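Local atomic coordinates of beta-glucosidase (Saccharopolyspora erythraea D, PDB entry 5M6G), a protein that probably hydrolyses terminal, non-reducing beta-D-glucosyl residues to release beta-D-glucose, as a two-domain glycosyl hydrolase of family 3. Residues L583-R589 / D603-G609. Coordinates in Å, arbitrary orientation, origin at the centre of the assembly. Residues are numbered along the deposited sequence.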
loop_
_atom_site.group_PDB
_atom_site.type_symbol
_atom_site.label_atom_id
_atom_site.label_comp_id
_atom_site.label_asym_id
_atom_site.label_seq_id
_atom_site.Cartn_x
_atom_site.Cartn_y
_atom_site.Cartn_z
ATOM N N LEU A 583 1.485 -1.205 -19.774
ATOM C CA LEU A 583 2.620 -1.150 -18.861
ATOM C C LEU A 583 2.680 0.173 -18.106
ATOM O O LEU A 583 2.733 1.242 -18.737
ATOM C CB LEU A 583 3.932 -1.359 -19.605
ATOM C CG LEU A 583 4.274 -2.795 -20.000
ATOM C CD1 LEU A 583 5.733 -2.872 -20.459
ATOM C CD2 LEU A 583 4.022 -3.761 -18.847
ATOM N N PRO A 584 2.689 0.147 -16.773
ATOM C CA PRO A 584 2.912 1.366 -15.989
ATOM C C PRO A 584 4.376 1.661 -15.702
ATOM O O PRO A 584 4.685 2.754 -15.208
ATOM C CB PRO A 584 2.156 1.054 -14.686
ATOM C CG PRO A 584 2.363 -0.434 -14.526
ATOM C CD PRO A 584 2.273 -0.996 -15.930
ATOM N N MET A 585 5.272 0.701 -15.944
ATOM C CA MET A 585 6.714 0.900 -15.873
ATOM C C MET A 585 7.316 0.473 -17.204
ATOM O O MET A 585 6.806 -0.438 -17.862
ATOM C CB MET A 585 7.386 0.084 -14.738
ATOM C CG MET A 585 7.294 0.655 -13.308
ATOM S SD MET A 585 5.608 0.641 -12.692
ATOM C CE MET A 585 5.785 0.938 -10.921
ATOM N N THR A 586 8.403 1.135 -17.591
ATOM C CA THR A 586 9.165 0.719 -18.762
ATOM C C THR A 586 9.887 -0.598 -18.471
ATOM O O THR A 586 10.492 -0.764 -17.409
ATOM C CB THR A 586 10.165 1.816 -19.137
ATOM O OG1 THR A 586 9.456 3.001 -19.529
ATOM C CG2 THR A 586 11.045 1.378 -20.276
ATOM N N TRP A 587 9.832 -1.539 -19.409
ATOM C CA TRP A 587 10.349 -2.887 -19.182
ATOM C C TRP A 587 11.750 -3.024 -19.775
ATOM O O TRP A 587 11.926 -2.894 -20.992
ATOM C CB TRP A 587 9.409 -3.933 -19.779
ATOM C CG TRP A 587 9.614 -5.310 -19.230
ATOM C CD1 TRP A 587 10.751 -6.070 -19.307
ATOM C CD2 TRP A 587 8.645 -6.105 -18.526
ATOM N NE1 TRP A 587 10.547 -7.292 -18.687
ATOM C CE2 TRP A 587 9.264 -7.332 -18.199
ATOM C CE3 TRP A 587 7.316 -5.894 -18.137
ATOM C CZ2 TRP A 587 8.602 -8.338 -17.498
ATOM C CZ3 TRP A 587 6.658 -6.905 -17.441
ATOM C CH2 TRP A 587 7.300 -8.107 -17.134
ATOM N N MET A 588 12.721 -3.366 -18.929
ATOM C CA MET A 588 14.133 -3.351 -19.306
ATOM C C MET A 588 14.473 -4.400 -20.374
ATOM O O MET A 588 13.927 -5.510 -20.390
ATOM C CB MET A 588 14.999 -3.604 -18.068
ATOM C CG MET A 588 14.934 -5.062 -17.583
ATOM S SD MET A 588 15.567 -5.366 -15.937
ATOM C CE MET A 588 14.052 -5.295 -14.970
ATOM N N ARG A 589 15.408 -4.037 -21.273
ATOM C CA ARG A 589 16.103 -5.040 -22.076
ATOM C C ARG A 589 17.170 -5.740 -21.255
ATOM O O ARG A 589 17.553 -6.875 -21.561
ATOM C CB ARG A 589 16.784 -4.418 -23.302
ATOM C CG ARG A 589 15.879 -4.108 -24.458
ATOM C CD ARG A 589 16.685 -3.707 -25.705
ATOM N NE ARG A 589 15.793 -3.147 -26.711
ATOM C CZ ARG A 589 15.019 -3.872 -27.508
ATOM N NH1 ARG A 589 15.023 -5.200 -27.420
ATOM N NH2 ARG A 589 14.229 -3.267 -28.383
ATOM N N ASP A 603 16.608 2.167 -24.915
ATOM C CA ASP A 603 15.781 1.339 -25.780
ATOM C C ASP A 603 15.221 0.179 -24.961
ATOM O O ASP A 603 15.967 -0.767 -24.660
ATOM C CB ASP A 603 16.605 0.817 -26.953
ATOM C CG ASP A 603 15.752 0.206 -28.054
ATOM O OD1 ASP A 603 14.692 -0.368 -27.750
ATOM O OD2 ASP A 603 16.146 0.303 -29.239
ATOM N N PRO A 604 13.944 0.187 -24.596
ATOM C CA PRO A 604 13.426 -0.849 -23.704
ATOM C C PRO A 604 12.955 -2.083 -24.465
ATOM O O PRO A 604 12.715 -2.050 -25.672
ATOM C CB PRO A 604 12.237 -0.146 -23.031
ATOM C CG PRO A 604 11.669 0.681 -24.138
ATOM C CD PRO A 604 12.897 1.165 -24.947
ATOM N N LEU A 605 12.817 -3.187 -23.722
ATOM C CA LEU A 605 12.159 -4.370 -24.276
ATOM C C LEU A 605 10.704 -4.067 -24.618
ATOM O O LEU A 605 10.233 -4.390 -25.714
ATOM C CB LEU A 605 12.248 -5.539 -23.293
ATOM C CG LEU A 605 11.672 -6.865 -23.789
ATOM C CD1 LEU A 605 12.485 -7.371 -24.993
ATOM C CD2 LEU A 605 11.659 -7.903 -22.677
ATOM N N PHE A 606 9.971 -3.452 -23.677
ATOM C CA PHE A 606 8.617 -2.953 -23.895
ATOM C C PHE A 606 8.518 -1.548 -23.312
ATOM O O PHE A 606 8.890 -1.338 -22.142
ATOM C CB PHE A 606 7.545 -3.849 -23.231
ATOM C CG PHE A 606 7.643 -5.302 -23.587
ATOM C CD1 PHE A 606 7.228 -5.755 -24.823
ATOM C CD2 PHE A 606 8.121 -6.221 -22.664
ATOM C CE1 PHE A 606 7.305 -7.106 -25.147
ATOM C CE2 PHE A 606 8.196 -7.576 -22.982
ATOM C CZ PHE A 606 7.801 -8.009 -24.227
ATOM N N PRO A 607 7.983 -0.576 -24.049
ATOM C CA PRO A 607 7.878 0.788 -23.519
ATOM C C PRO A 607 6.692 0.949 -22.579
ATOM O O PRO A 607 5.747 0.157 -22.565
ATOM C CB PRO A 607 7.673 1.638 -24.774
ATOM C CG PRO A 607 6.885 0.711 -25.690
ATOM C CD PRO A 607 7.404 -0.693 -25.400
ATOM N N HIS A 608 6.763 2.018 -21.792
ATOM C CA HIS A 608 5.632 2.464 -20.991
ATOM C C HIS A 608 4.390 2.590 -21.865
ATOM O O HIS A 608 4.459 3.071 -22.993
ATOM C CB HIS A 608 5.979 3.810 -20.347
ATOM C CG HIS A 608 4.955 4.302 -19.378
ATOM N ND1 HIS A 608 3.772 4.884 -19.778
ATOM C CD2 HIS A 608 4.932 4.293 -18.024
ATOM C CE1 HIS A 608 3.060 5.205 -18.712
ATOM N NE2 HIS A 608 3.747 4.867 -17.635
ATOM N N GLY A 609 3.254 2.122 -21.358
ATOM C CA GLY A 609 2.021 2.191 -22.112
ATOM C C GLY A 609 1.788 1.054 -23.084
ATOM O O GLY A 609 0.741 1.030 -23.737
HETATM O O HOH W 1 9.003 3.678 -22.038
#
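Two loop segments of the family 3 C-terminal domain, 583-589 and 603-609, run antiparallel and meet at a classic beta bulge, in which Leu605 and Phe606 both face Trp587. Pairing starts at Leu583, whose O accepts a 2.8 Å hydrogen bond from Gly609 N; its CD1 lies 3.5 Å from Phe606 CB. Pro584 points its CB away from 603-609, and its side chain packs on Ile147 and Ala151 of helix 146-152 in the N-terminal domain, so the segment also touches the domain interface. Thr586 OG1 is hydrogen-bonded to Glu199, a magnesium ligand, and also accepts a hydrogen bond from a water (2.6 Å), which in turn accepts one from His608 N (2.8 Å). At Trp587 the bulge is explicit: Trp587 N donates to Phe606 O at 2.9 Å, while Trp587 O receives two weak bonds, from Leu605 N at 2.9 Å (124°) and Phe606 N at 3.4 Å. The Phe606 edge meets the face of the Trp587 five-membered ring in a T-shaped stack, centroids 5.5 Å apart and planes at 88°; both side chains pack on strand 414-418. At the other end, Arg589 forms a salt bridge, NH2 to Asp603 OD1 at 3.0 Å, with NE weakly bonded to that same oxygen at 3.2 Å.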